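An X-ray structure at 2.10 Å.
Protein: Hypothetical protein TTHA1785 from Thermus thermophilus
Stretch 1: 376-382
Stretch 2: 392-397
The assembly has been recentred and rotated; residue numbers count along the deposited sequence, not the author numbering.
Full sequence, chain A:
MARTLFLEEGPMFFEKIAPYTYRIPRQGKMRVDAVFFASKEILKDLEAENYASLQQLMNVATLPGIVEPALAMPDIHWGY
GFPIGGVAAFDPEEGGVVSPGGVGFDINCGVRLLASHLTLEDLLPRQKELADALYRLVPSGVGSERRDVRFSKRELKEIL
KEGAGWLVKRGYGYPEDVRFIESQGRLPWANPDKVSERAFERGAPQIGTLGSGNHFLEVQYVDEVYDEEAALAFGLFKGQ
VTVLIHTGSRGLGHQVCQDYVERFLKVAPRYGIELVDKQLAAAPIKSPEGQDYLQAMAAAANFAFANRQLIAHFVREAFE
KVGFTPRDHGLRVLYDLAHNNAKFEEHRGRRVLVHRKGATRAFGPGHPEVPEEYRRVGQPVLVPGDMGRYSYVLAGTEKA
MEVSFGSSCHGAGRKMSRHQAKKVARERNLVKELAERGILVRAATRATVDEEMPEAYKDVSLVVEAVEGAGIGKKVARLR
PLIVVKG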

# COMPACT_ATOMS: atom_id res chain seq x y z
N ARG A 376 -1.41 13.76 16.66
CA ARG A 376 -2.59 13.84 17.52
C ARG A 376 -3.79 13.10 16.95
O ARG A 376 -4.61 12.61 17.70
CB ARG A 376 -2.99 15.30 17.77
CG ARG A 376 -2.00 16.09 18.60
CD ARG A 376 -2.38 17.56 18.70
NE ARG A 376 -1.31 18.33 19.33
CZ ARG A 376 -1.23 19.66 19.36
NH1 ARG A 376 -0.21 20.25 19.96
NH2 ARG A 376 -2.18 20.39 18.77
N VAL A 377 -3.89 13.02 15.63
CA VAL A 377 -5.06 12.38 15.04
C VAL A 377 -4.83 11.00 14.44
O VAL A 377 -5.80 10.29 14.15
CB VAL A 377 -5.69 13.27 13.94
CG1 VAL A 377 -6.03 14.63 14.52
CG2 VAL A 377 -4.73 13.40 12.76
N GLY A 378 -3.58 10.60 14.27
CA GLY A 378 -3.28 9.30 13.69
C GLY A 378 -2.73 9.38 12.27
O GLY A 378 -2.86 10.40 11.59
N GLN A 379 -2.12 8.29 11.82
CA GLN A 379 -1.53 8.21 10.49
C GLN A 379 -2.58 8.22 9.39
O GLN A 379 -3.63 7.59 9.52
CB GLN A 379 -0.73 6.91 10.37
CG GLN A 379 -0.04 6.68 9.00
CD GLN A 379 0.19 5.22 8.75
OE1 GLN A 379 0.99 4.57 9.42
NE2 GLN A 379 -0.55 4.67 7.80
N PRO A 380 -2.33 8.94 8.29
CA PRO A 380 -3.32 8.94 7.21
C PRO A 380 -3.35 7.53 6.58
O PRO A 380 -2.32 6.84 6.52
CB PRO A 380 -2.75 9.97 6.21
CG PRO A 380 -1.89 10.88 7.06
CD PRO A 380 -1.25 9.92 8.04
N VAL A 381 -4.52 7.09 6.14
CA VAL A 381 -4.67 5.80 5.50
C VAL A 381 -5.34 6.14 4.18
O VAL A 381 -6.45 6.68 4.16
CB VAL A 381 -5.57 4.84 6.30
CG1 VAL A 381 -5.84 3.57 5.49
CG2 VAL A 381 -4.91 4.49 7.62
N LEU A 382 -4.65 5.83 3.09
CA LEU A 382 -5.14 6.16 1.75
C LEU A 382 -5.81 4.94 1.15
O LEU A 382 -5.17 3.91 0.93
CB LEU A 382 -3.97 6.64 0.88
CG LEU A 382 -3.10 7.70 1.57
CD1 LEU A 382 -1.91 8.10 0.69
CD2 LEU A 382 -3.97 8.92 1.90
N TYR A 392 -10.85 7.27 -0.47
CA TYR A 392 -11.11 7.76 0.87
C TYR A 392 -9.81 8.00 1.63
O TYR A 392 -8.77 7.42 1.30
CB TYR A 392 -11.98 6.77 1.67
CG TYR A 392 -13.35 6.47 1.07
CD1 TYR A 392 -13.49 5.61 -0.02
CD2 TYR A 392 -14.50 7.06 1.59
CE1 TYR A 392 -14.74 5.36 -0.59
CE2 TYR A 392 -15.75 6.81 1.03
CZ TYR A 392 -15.86 5.96 -0.06
OH TYR A 392 -17.09 5.74 -0.61
N VAL A 393 -9.87 8.88 2.62
CA VAL A 393 -8.73 9.14 3.47
C VAL A 393 -9.25 8.80 4.86
O VAL A 393 -10.28 9.34 5.29
CB VAL A 393 -8.31 10.63 3.44
CG1 VAL A 393 -7.16 10.84 4.42
CG2 VAL A 393 -7.89 11.04 2.01
N LEU A 394 -8.58 7.87 5.54
CA LEU A 394 -8.96 7.48 6.88
C LEU A 394 -7.79 7.89 7.77
O LEU A 394 -6.81 8.45 7.29
CB LEU A 394 -9.16 5.96 6.97
CG LEU A 394 -9.99 5.32 5.85
CD1 LEU A 394 -10.05 3.80 6.03
CD2 LEU A 394 -11.39 5.91 5.84
N ALA A 395 -7.91 7.63 9.07
CA ALA A 395 -6.84 7.92 10.01
C ALA A 395 -6.67 6.67 10.87
O ALA A 395 -7.66 6.00 11.19
CB ALA A 395 -7.17 9.13 10.88
N GLY A 396 -5.42 6.35 11.23
CA GLY A 396 -5.15 5.18 12.05
C GLY A 396 -5.67 5.36 13.47
O GLY A 396 -5.77 6.48 13.95
N THR A 397 -5.97 4.27 14.15
CA THR A 397 -6.52 4.39 15.49
C THR A 397 -5.75 3.66 16.54
O THR A 397 -4.93 2.79 16.25
CB THR A 397 -7.95 3.86 15.55
OG1 THR A 397 -7.92 2.43 15.39
CG2 THR A 397 -8.79 4.47 14.42
O HOH W 1 -7.85 8.26 14.44

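Antiparallel strand segments, 380-382 and 392-395, pair through their backbones, and the loop residues flanking them extend the contact; together the two stretches bury 378 Å². Val-381 and Leu-394 form the hydrogen-bonded pair: Val-381 N donates to Leu-394 O (2.9 Å), and Leu-394 N returns a nearly straight bond to Val-381 O (2.8 Å, 174°). A third bond, from Gly-396 N to Gln-379 O (2.8 Å), carries the ladder past the end of the strands. Between these bonds, CA-H...O contacts fill in: Ala-395 CA lies 3.3 Å from Gln-379 O, Pro-380 CA 3.5 Å from Leu-394 O, and Val-393 CA 3.4 Å from Val-381 O. Pro-380, which has no amide hydrogen, sits opposite Ala-395 in a non-hydrogen-bonded pair, where the ladder asks for none; its ring is C-gamma exo.

Side chains alternate between the faces. Val-381 and Leu-394 share one, meeting CB to CB at 3.8 Å. Val-381, the residue most covered by the other stretch, is in the t rotamer (172°), and its CG2 reaches along the partner strand to 4.1 Å from Gly-396 N. Leu-394 adopts m,t (-47°, 178°), an ordinary leucine conformation; its CG and CD2 lead away from Val-381, so CB makes the closest contact. On the other face lie Pro-380, Leu-382, Val-393 and Ala-395. Leu-382 is also m,t (-49°, 177°); its end comes nearer the partner strand, bringing CD2 to 4.5 Å from CG2 of Val-393, itself t at 176°. This is a looser contact than the one between Val-381 and Leu-394. The small Ala-395 places its CB 3.7 Å from Val-377 O. Tyr-392 (chi1 -60°, m) leads its ring away, so its part in the contact is mainly backbone.

Gln-379 is extended through chi1 and chi2 (-180°, -155°), and chi3 (-68°) sets the plane of its amide, so that NE2 donates to the O of the next residue, Pro-380 (3.1 Å). Buried, its polar end is also satisfied elsewhere in the structure. Gly-378, at phi/psi 108/163, has a backbone that itself calls for glycine, and an ideal CB would clash with Gly-396 O at 2.3 Å. Beside it, the carbonyls of Val-377 and Gly-396, with their oxygens 3.8 Å apart, are bridged by a water that donates to Val-377 O (2.9 Å) and Gly-396 O (2.8 Å). Thr-397 points away from the partner stretch; in the p rotamer (69°), its side chain caps a helix beginning just beyond.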